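Long-range contacts in putative ABC transporter amino acid-binding protein (Sinorhizobium meliloti, PDB 2Q88), which binds the compatible solute ectoine and probably hands it to an ABC transporter for uptake during osmoprotection: residues Ala18-Glu22 with Ile58-Met64; Ile76-Met82 with Tyr201-Ala206; Ile65-Gln69 with Arg86-Val90. All blocks are in the same frame, centred on the assembly; numbering follows the deposited sequence.

Interaction 1: Ala18-Glu22 with Ile58-Met64. With 4CS ((4S)-2-methyl-1,4,5,6-tetrahydropyrimidine-4-carboxylic acid), chain F.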
loop_
_atom_site.group_PDB
_atom_site.type_symbol
_atom_site.label_atom_id
_atom_site.label_comp_id
_atom_site.label_asym_id
_atom_site.label_seq_id
_atom_site.Cartn_x
_atom_site.Cartn_y
_atom_site.Cartn_z
ATOM N N ALA A 18 10.236 4.775 1.608
ATOM C CA ALA A 18 9.573 4.973 0.331
ATOM C C ALA A 18 8.072 4.960 0.565
ATOM O O ALA A 18 7.568 4.062 1.245
ATOM C CB ALA A 18 9.981 3.893 -0.648
ATOM N N ILE A 19 7.380 5.970 0.021
ATOM C CA ILE A 19 5.919 6.104 0.105
ATOM C C ILE A 19 5.327 6.453 -1.269
ATOM O O ILE A 19 6.069 6.761 -2.195
ATOM C CB ILE A 19 5.522 7.201 1.121
ATOM C CG1 ILE A 19 5.924 8.594 0.614
ATOM C CG2 ILE A 19 6.119 6.914 2.498
ATOM C CD1 ILE A 19 5.189 9.730 1.328
ATOM N N ALA A 20 3.997 6.426 -1.399
ATOM C CA ALA A 20 3.362 6.749 -2.682
ATOM C C ALA A 20 2.415 7.944 -2.661
ATOM O O ALA A 20 1.988 8.394 -3.727
ATOM C CB ALA A 20 2.644 5.534 -3.248
ATOM N N ASN A 21 2.081 8.448 -1.473
ATOM C CA ASN A 21 1.059 9.504 -1.315
ATOM C C ASN A 21 -0.357 9.015 -1.697
ATOM O O ASN A 21 -0.928 9.428 -2.703
ATOM C CB ASN A 21 1.436 10.780 -2.079
ATOM C CG ASN A 21 0.668 11.997 -1.599
ATOM O OD1 ASN A 21 0.080 11.992 -0.513
ATOM N ND2 ASN A 21 0.668 13.049 -2.405
ATOM N N GLU A 22 -0.895 8.114 -0.886
ATOM C CA GLU A 22 -2.209 7.506 -1.125
ATOM C C GLU A 22 -2.920 7.361 0.220
ATOM O O GLU A 22 -2.835 6.311 0.859
ATOM C CB GLU A 22 -2.059 6.140 -1.808
ATOM C CG GLU A 22 -3.393 5.451 -2.122
ATOM C CD GLU A 22 -3.226 4.028 -2.626
ATOM O OE1 GLU A 22 -2.408 3.831 -3.549
ATOM O OE2 GLU A 22 -3.925 3.108 -2.111
ATOM N N ILE A 58 8.746 9.982 -2.440
ATOM C CA ILE A 58 7.555 9.535 -3.188
ATOM C C ILE A 58 7.956 8.896 -4.514
ATOM O O ILE A 58 8.795 9.425 -5.232
ATOM C CB ILE A 58 6.590 10.719 -3.463
ATOM C CG1 ILE A 58 5.916 11.173 -2.171
ATOM C CG2 ILE A 58 5.523 10.339 -4.505
ATOM C CD1 ILE A 58 5.129 12.467 -2.348
ATOM N N SER A 59 7.338 7.761 -4.822
ATOM C CA SER A 59 7.484 7.126 -6.114
ATOM C C SER A 59 6.212 6.337 -6.403
ATOM O O SER A 59 5.369 6.159 -5.521
ATOM C CB SER A 59 8.711 6.206 -6.132
ATOM O OG SER A 59 8.425 4.933 -5.574
ATOM N N GLU A 60 6.079 5.865 -7.633
ATOM C CA GLU A 60 4.989 4.950 -7.969
ATOM C C GLU A 60 5.387 3.587 -7.411
ATOM O O GLU A 60 6.569 3.380 -7.076
ATOM C CB GLU A 60 4.735 4.972 -9.479
ATOM C CG GLU A 60 4.286 6.361 -9.930
ATOM C CD GLU A 60 4.178 6.529 -11.430
ATOM O OE1 GLU A 60 5.118 7.085 -12.047
ATOM O OE2 GLU A 60 3.143 6.131 -12.007
ATOM N N TYR A 61 4.418 2.687 -7.235
ATOM C CA TYR A 61 4.659 1.443 -6.496
ATOM C C TYR A 61 5.688 0.544 -7.168
ATOM O O TYR A 61 6.457 -0.127 -6.491
ATOM C CB TYR A 61 3.358 0.675 -6.246
ATOM C CG TYR A 61 2.448 1.365 -5.247
ATOM C CD1 TYR A 61 2.610 1.170 -3.880
ATOM C CD2 TYR A 61 1.446 2.232 -5.674
ATOM C CE1 TYR A 61 1.770 1.809 -2.956
ATOM C CE2 TYR A 61 0.604 2.885 -4.750
ATOM C CZ TYR A 61 0.770 2.656 -3.399
ATOM O OH TYR A 61 -0.044 3.307 -2.480
ATOM N N GLY A 62 5.710 0.558 -8.497
ATOM C CA GLY A 62 6.627 -0.298 -9.262
ATOM C C GLY A 62 8.103 0.024 -9.077
ATOM O O GLY A 62 8.974 -0.807 -9.370
ATOM N N ALA A 63 8.402 1.226 -8.598
ATOM C CA ALA A 63 9.793 1.630 -8.374
ATOM C C ALA A 63 10.336 1.284 -6.980
ATOM O O ALA A 63 11.536 1.422 -6.728
ATOM C CB ALA A 63 9.957 3.138 -8.651
ATOM N N MET A 64 9.468 0.839 -6.078
ATOM C CA MET A 64 9.836 0.725 -4.671
ATOM C C MET A 64 10.827 -0.389 -4.366
ATOM O O MET A 64 11.907 -0.141 -3.807
ATOM C CB MET A 64 8.588 0.616 -3.796
ATOM C CG MET A 64 7.813 1.923 -3.737
ATOM S SD MET A 64 6.320 1.725 -2.791
ATOM C CE MET A 64 5.555 3.334 -2.995
HETATM O O 4CS F . 0.477 -2.888 -4.763
HETATM C C 4CS F . 0.140 -2.518 -3.638
HETATM O OXT 4CS F . 0.757 -2.920 -2.644
HETATM C CA 4CS F . -1.055 -1.589 -3.468
HETATM C CB 4CS F . -1.131 -0.512 -4.534
HETATM C CAD 4CS F . -2.383 0.342 -4.313
HETATM N NAG 4CS F . -2.369 0.894 -2.933
HETATM C CAI 4CS F . -1.715 0.225 -1.887
HETATM C CAA 4CS F . -1.700 0.822 -0.470
HETATM N N 4CS F . -1.040 -0.980 -2.125
#

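Interaction 2: Ile76-Met82 with Tyr201-Ala206. With 4CS ((4S)-2-methyl-1,4,5,6-tetrahydropyrimidine-4-carboxylic acid), chain F.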
loop_
_atom_site.group_PDB
_atom_site.type_symbol
_atom_site.label_atom_id
_atom_site.label_comp_id
_atom_site.label_asym_id
_atom_site.label_seq_id
_atom_site.Cartn_x
_atom_site.Cartn_y
_atom_site.Cartn_z
ATOM N N ILE A 76 10.504 0.234 2.814
ATOM C CA ILE A 76 9.298 0.654 2.087
ATOM C C ILE A 76 8.172 0.676 3.103
ATOM O O ILE A 76 7.873 -0.346 3.694
ATOM C CB ILE A 76 8.967 -0.341 0.937
ATOM C CG1 ILE A 76 10.082 -0.359 -0.108
ATOM C CG2 ILE A 76 7.654 0.024 0.275
ATOM C CD1 ILE A 76 10.026 -1.606 -1.021
ATOM N N THR A 77 7.558 1.831 3.333
ATOM C CA THR A 77 6.485 1.915 4.316
ATOM C C THR A 77 5.315 2.610 3.644
ATOM O O THR A 77 5.070 3.795 3.858
ATOM C CB THR A 77 6.944 2.704 5.554
ATOM O OG1 THR A 77 7.368 3.997 5.137
ATOM C CG2 THR A 77 8.210 2.096 6.159
ATOM N N ALA A 78 4.587 1.855 2.829
ATOM C CA ALA A 78 3.712 2.453 1.833
ATOM C C ALA A 78 2.400 1.707 1.622
ATOM O O ALA A 78 1.626 2.067 0.738
ATOM C CB ALA A 78 4.465 2.583 0.504
ATOM N N GLY A 79 2.146 0.679 2.428
ATOM C CA GLY A 79 1.024 -0.210 2.164
ATOM C C GLY A 79 1.361 -1.135 1.006
ATOM O O GLY A 79 0.483 -1.495 0.213
ATOM N N LEU A 80 2.633 -1.509 0.900
ATOM C CA LEU A 80 3.087 -2.446 -0.142
ATOM C C LEU A 80 2.735 -3.874 0.271
ATOM O O LEU A 80 3.471 -4.530 1.024
ATOM C CB LEU A 80 4.588 -2.284 -0.430
ATOM C CG LEU A 80 5.119 -3.027 -1.667
ATOM C CD1 LEU A 80 4.734 -2.329 -2.972
ATOM C CD2 LEU A 80 6.620 -3.203 -1.574
ATOM N N PHE A 81 1.586 -4.339 -0.210
ATOM C CA PHE A 81 0.984 -5.575 0.258
ATOM C C PHE A 81 1.885 -6.789 0.033
ATOM O O PHE A 81 2.559 -6.883 -0.999
ATOM C CB PHE A 81 -0.359 -5.819 -0.440
ATOM C CG PHE A 81 -1.412 -4.769 -0.165
ATOM C CD1 PHE A 81 -1.692 -4.348 1.138
ATOM C CD2 PHE A 81 -2.198 -4.273 -1.215
ATOM C CE1 PHE A 81 -2.701 -3.397 1.381
ATOM C CE2 PHE A 81 -3.206 -3.317 -0.973
ATOM C CZ PHE A 81 -3.448 -2.892 0.324
ATOM N N MET A 82 1.881 -7.708 0.999
ATOM C CA MET A 82 2.691 -8.922 0.922
ATOM C C MET A 82 2.131 -9.898 -0.086
ATOM O O MET A 82 0.929 -10.154 -0.107
ATOM C CB MET A 82 2.761 -9.620 2.275
ATOM C CG MET A 82 3.352 -8.778 3.391
ATOM S SD MET A 82 3.783 -9.842 4.799
ATOM C CE MET A 82 3.782 -8.626 6.096
ATOM N N TYR A 201 -5.597 -8.201 1.337
ATOM C CA TYR A 201 -4.154 -8.125 1.466
ATOM C C TYR A 201 -3.803 -7.465 2.793
ATOM O O TYR A 201 -4.620 -6.734 3.351
ATOM C CB TYR A 201 -3.573 -7.252 0.352
ATOM C CG TYR A 201 -3.574 -7.846 -1.033
ATOM C CD1 TYR A 201 -2.704 -8.885 -1.369
ATOM C CD2 TYR A 201 -4.426 -7.356 -2.018
ATOM C CE1 TYR A 201 -2.699 -9.432 -2.643
ATOM C CE2 TYR A 201 -4.427 -7.897 -3.305
ATOM C CZ TYR A 201 -3.557 -8.933 -3.604
ATOM O OH TYR A 201 -3.552 -9.487 -4.861
ATOM N N CYS A 202 -2.593 -7.740 3.278
ATOM C CA CYS A 202 -1.966 -6.956 4.345
ATOM C C CYS A 202 -0.559 -6.563 3.938
ATOM O O CYS A 202 0.132 -7.315 3.251
ATOM C CB CYS A 202 -1.865 -7.744 5.655
ATOM S SG CYS A 202 -3.413 -8.277 6.399
ATOM N N ASP A 203 -0.123 -5.392 4.380
ATOM C CA ASP A 203 1.245 -4.973 4.151
ATOM C C ASP A 203 2.161 -5.252 5.360
ATOM O O ASP A 203 1.746 -5.839 6.358
ATOM C CB ASP A 203 1.289 -3.485 3.757
ATOM C CG ASP A 203 1.428 -2.549 4.949
ATOM O OD1 ASP A 203 1.024 -2.919 6.075
ATOM O OD2 ASP A 203 1.955 -1.416 4.857
ATOM N N GLY A 204 3.416 -4.863 5.226
ATOM C CA GLY A 204 4.323 -4.720 6.355
ATOM C C GLY A 204 5.376 -3.765 5.841
ATOM O O GLY A 204 5.373 -3.438 4.652
ATOM N N ALA A 205 6.279 -3.320 6.707
ATOM C CA ALA A 205 7.442 -2.592 6.227
ATOM C C ALA A 205 8.370 -3.583 5.505
ATOM O O ALA A 205 8.545 -4.703 5.969
ATOM C CB ALA A 205 8.164 -1.914 7.384
ATOM N N ALA A 206 8.938 -3.181 4.370
ATOM C CA ALA A 206 9.870 -4.049 3.641
ATOM C C ALA A 206 11.299 -3.528 3.750
ATOM O O ALA A 206 11.541 -2.341 3.535
ATOM C CB ALA A 206 9.478 -4.157 2.193
HETATM O O 4CS F . 0.477 -2.888 -4.763
HETATM C C 4CS F . 0.140 -2.518 -3.638
HETATM O OXT 4CS F . 0.757 -2.920 -2.644
HETATM C CA 4CS F . -1.055 -1.589 -3.468
HETATM C CB 4CS F . -1.131 -0.512 -4.534
HETATM C CAD 4CS F . -2.383 0.342 -4.313
HETATM N NAG 4CS F . -2.369 0.894 -2.933
HETATM C CAI 4CS F . -1.715 0.225 -1.887
HETATM C CAA 4CS F . -1.700 0.822 -0.470
HETATM N N 4CS F . -1.040 -0.980 -2.125
HETATM O O HOH W 1 4.729 -1.045 2.959
HETATM O O HOH W 2 -1.139 -9.882 1.730
#

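Interaction 3: Ile65-Gln69 with Arg86-Val90. With 4CS ((4S)-2-methyl-1,4,5,6-tetrahydropyrimidine-4-carboxylic acid), chain F.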
loop_
_atom_site.group_PDB
_atom_site.type_symbol
_atom_site.label_atom_id
_atom_site.label_comp_id
_atom_site.label_asym_id
_atom_site.label_seq_id
_atom_site.Cartn_x
_atom_site.Cartn_y
_atom_site.Cartn_z
ATOM N N ILE A 65 10.460 -1.611 -4.726
ATOM C CA ILE A 65 11.368 -2.748 -4.515
ATOM C C ILE A 65 12.721 -2.544 -5.223
ATOM O O ILE A 65 13.766 -2.728 -4.587
ATOM C CB ILE A 65 10.675 -4.105 -4.835
ATOM C CG1 ILE A 65 9.536 -4.341 -3.823
ATOM C CG2 ILE A 65 11.688 -5.255 -4.796
ATOM C CD1 ILE A 65 8.681 -5.594 -4.065
ATOM N N PRO A 66 12.729 -2.178 -6.513
ATOM C CA PRO A 66 13.983 -1.853 -7.192
ATOM C C PRO A 66 14.889 -0.870 -6.435
ATOM O O PRO A 66 16.085 -1.121 -6.316
ATOM C CB PRO A 66 13.511 -1.259 -8.524
ATOM C CG PRO A 66 12.231 -1.993 -8.810
ATOM C CD PRO A 66 11.583 -2.127 -7.452
ATOM N N GLY A 67 14.330 0.236 -5.943
ATOM C CA GLY A 67 15.105 1.240 -5.205
ATOM C C GLY A 67 15.604 0.721 -3.864
ATOM O O GLY A 67 16.704 1.061 -3.420
ATOM N N LEU A 68 14.788 -0.106 -3.220
ATOM C CA LEU A 68 15.167 -0.750 -1.968
ATOM C C LEU A 68 16.355 -1.695 -2.201
ATOM O O LEU A 68 17.375 -1.610 -1.514
ATOM C CB LEU A 68 13.965 -1.502 -1.373
ATOM C CG LEU A 68 14.170 -2.176 -0.015
ATOM C CD1 LEU A 68 14.362 -1.156 1.086
ATOM C CD2 LEU A 68 13.021 -3.129 0.306
ATOM N N GLN A 69 16.228 -2.560 -3.199
ATOM C CA GLN A 69 17.310 -3.478 -3.570
ATOM C C GLN A 69 18.581 -2.741 -3.990
ATOM O O GLN A 69 19.691 -3.212 -3.722
ATOM C CB GLN A 69 16.840 -4.440 -4.664
ATOM C CG GLN A 69 15.714 -5.374 -4.196
ATOM C CD GLN A 69 15.261 -6.376 -5.258
ATOM O OE1 GLN A 69 14.967 -7.531 -4.937
ATOM N NE2 GLN A 69 15.190 -5.940 -6.503
ATOM N N ARG A 86 6.803 -10.737 -3.970
ATOM C CA ARG A 86 7.416 -9.631 -3.255
ATOM C C ARG A 86 8.195 -10.143 -2.055
ATOM O O ARG A 86 9.273 -9.646 -1.764
ATOM C CB ARG A 86 6.356 -8.638 -2.790
ATOM C CG ARG A 86 5.594 -7.956 -3.912
ATOM C CD ARG A 86 4.534 -6.984 -3.386
ATOM N NE ARG A 86 3.914 -6.233 -4.469
ATOM C CZ ARG A 86 2.943 -5.344 -4.312
ATOM N NH1 ARG A 86 2.442 -5.092 -3.105
ATOM N NH2 ARG A 86 2.464 -4.700 -5.377
ATOM N N CYS A 87 7.630 -11.132 -1.365
ATOM C CA CYS A 87 8.270 -11.758 -0.209
ATOM C C CYS A 87 9.634 -12.364 -0.548
ATOM O O CYS A 87 10.530 -12.385 0.295
ATOM C CB CYS A 87 7.343 -12.812 0.403
ATOM S SG CYS A 87 5.846 -12.065 1.091
ATOM N N ALA A 88 9.790 -12.820 -1.787
ATOM C CA ALA A 88 11.055 -13.378 -2.265
ATOM C C ALA A 88 12.133 -12.317 -2.508
ATOM O O ALA A 88 13.316 -12.641 -2.544
ATOM C CB ALA A 88 10.821 -14.185 -3.528
ATOM N N ALA A 89 11.716 -11.059 -2.678
ATOM C CA ALA A 89 12.613 -9.962 -3.077
ATOM C C ALA A 89 13.045 -9.077 -1.912
ATOM O O ALA A 89 14.076 -8.412 -1.988
ATOM C CB ALA A 89 11.949 -9.103 -4.154
ATOM N N VAL A 90 12.240 -9.062 -0.848
ATOM C CA VAL A 90 12.473 -8.199 0.315
ATOM C C VAL A 90 12.298 -8.955 1.633
ATOM O O VAL A 90 11.718 -10.040 1.659
ATOM C CB VAL A 90 11.503 -6.984 0.320
ATOM C CG1 VAL A 90 11.708 -6.135 -0.911
ATOM C CG2 VAL A 90 10.055 -7.447 0.400
HETATM O O 4CS F . 0.477 -2.888 -4.763
HETATM C C 4CS F . 0.140 -2.518 -3.638
HETATM O OXT 4CS F . 0.757 -2.920 -2.644
HETATM C CA 4CS F . -1.055 -1.589 -3.468
HETATM C CB 4CS F . -1.131 -0.512 -4.534
HETATM C CAD 4CS F . -2.383 0.342 -4.313
HETATM N NAG 4CS F . -2.369 0.894 -2.933
HETATM C CAI 4CS F . -1.715 0.225 -1.887
HETATM C CAA 4CS F . -1.700 0.822 -0.470
HETATM N N 4CS F . -1.040 -0.980 -2.125
#

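Interaction 1: Ala18-Glu22 with Ile58-Met64
One wall of the ectoine pocket forms where Glu22 and Tyr61 meet, just beyond the C-terminal ends of the neighbouring parallel strands 14-19 and 53-58. Tyr61 OH donates to Glu22 OE1 at 2.6 Å, arriving from above the carboxylate plane, with ring and carboxylate planes 69° apart. The ligand uses the same carboxylate: its NAG donates to Glu22 OE2 at 2.8 Å in a nearly straight bond and makes a weak, bent one to OE1. Since Ser176 OG also bonds OE2, the carboxylate is gripped at both oxygens and its rotation is restrained. Glu22 reaches the ligand because CG lies anti to the backbone N (chi1 -179°) and the chain continues extended. Its negative charge would probably suit the cationic ring of zwitterionic ectoine.

The Tyr61 ring is sandwiched. Over the middle of one face sits ectoine CB, 3.7 Å above the plane; on the opposite face Ala20 CB makes a CH-pi contact, offset toward the rim and 3.4 Å from Tyr61 CZ. A methyl is small enough to approach the ring face closely, and Met64 CE packs against the same methyl, 3.7 Å from Ala20 CB. At the strand ends, Ser59 N donates to Ile19 O at 3.1 Å, one of the bonds of the parallel bridge between Ile19 and Ile58, while Ile19 CG1 rests against Ile58 CG1 at 3.8 Å, two branched side chains on the same sheet face. Ligand-binding loops leaving the C-terminal ends of parallel strands are typical of the periplasmic binding protein fold.

Interaction 2: Ile76-Met82 with Tyr201-Ala206
Ile76 and Ala206 form an antiparallel hydrogen-bonded pair, with Ile76 N to Ala206 O at 2.9 Å and Ala206 N returning to Ile76 O. Met82 N reaches Cys202 O at 2.9 Å, almost linearly (177°).

Two waters bridge the segments: one accepts from Ala78 N and Leu80 N and lies 3.0 Å from Gly204 O; a second joins Met82 O and Cys202 N.

Among the side chains, Tyr201 CB presses over one face of the Phe81 ring, 3.3 Å from Phe81 CG. The two ring planes differ by 10°, but the lateral offset is too large for a real stack. Gly79 O lies over the opposite face, and Phe81 CE2 comes within 3.4 Å of ectoine N. A serine in place of Phe81 removes the ring that Tyr201 CB and the ligand both meet and would probably leave a gap between them.

Neither glycine has room for a side chain: a CB on Gly204 would collide with Met82 CE, one on Gly79 with the ligand methyl. Phe81 N donates to ectoine OXT at 2.9 Å. Strand 201-202 pairs with strand 98-106, tied to it by the Cys98-Cys202 disulfide, consistent with the interlobe hinge of this binding-protein fold.

Interaction 3: Ile65-Gln69 with Arg86-Val90
Arg86 lies across the side chain of Ile65, and its path can be followed outward from the helix 84-87. Arg86 CB is 4.0 Å from Ile65 CD1, and Arg86 CG 3.9 Å from the same methyl. CG stands anti to the carbonyl carbon (chi1 -63°), and from there the chain runs extended to NE, carrying the charge off the helix toward the ligand. By Arg86 CD the chain is moving away from Ile65. At the tip, NH1 donates to ectoine OXT at 2.8 Å and NH2 to ectoine O at 2.8 Å, both bonds close to straight, and O lies at the guanidinium edge, in its plane. This two-pronged arginine-carboxylate pair is the characteristic way in which family 3 solute-binding proteins hold the carboxylate of an amino acid-like ligand. NH1 has a second partner in Phe81 O, which should help fix the rotation of the group.

Behind the arginine the contact is apolar. Ile65 CG2 faces Ala89 CB at 3.9 Å, where a small residue lets the helix 64-69 come near. Leu68 CD2 presses tightly on Val90 CG1, 3.5 Å apart, the two side chains meeting at about a right angle. Both Leu68 and Val90 also touch Ala206, on strand 206-207.

Overall arrangement
From the N terminus, interaction 1 closes first, joining the end of strand 14-19 to the turn after strand 53-58. The chain runs straight on into helix 64-69, so Ile65-Gln69 adjoins that contact and opens interaction 3, which closes at Arg86-Val90. Interaction 2 begins within that span, at Ile76-Met82, but ends far along at Tyr201-Ala206, so the two cross. Ala18 O and Thr77 N link interactions 1 and 2, and Leu68 CD2 packs on Ile76 CD1 between interactions 2 and 3. Together they tie the parallel sheet, its helix 64-69 and the returning strand 201-202 around one ligand, each supplying a different part of its binding site.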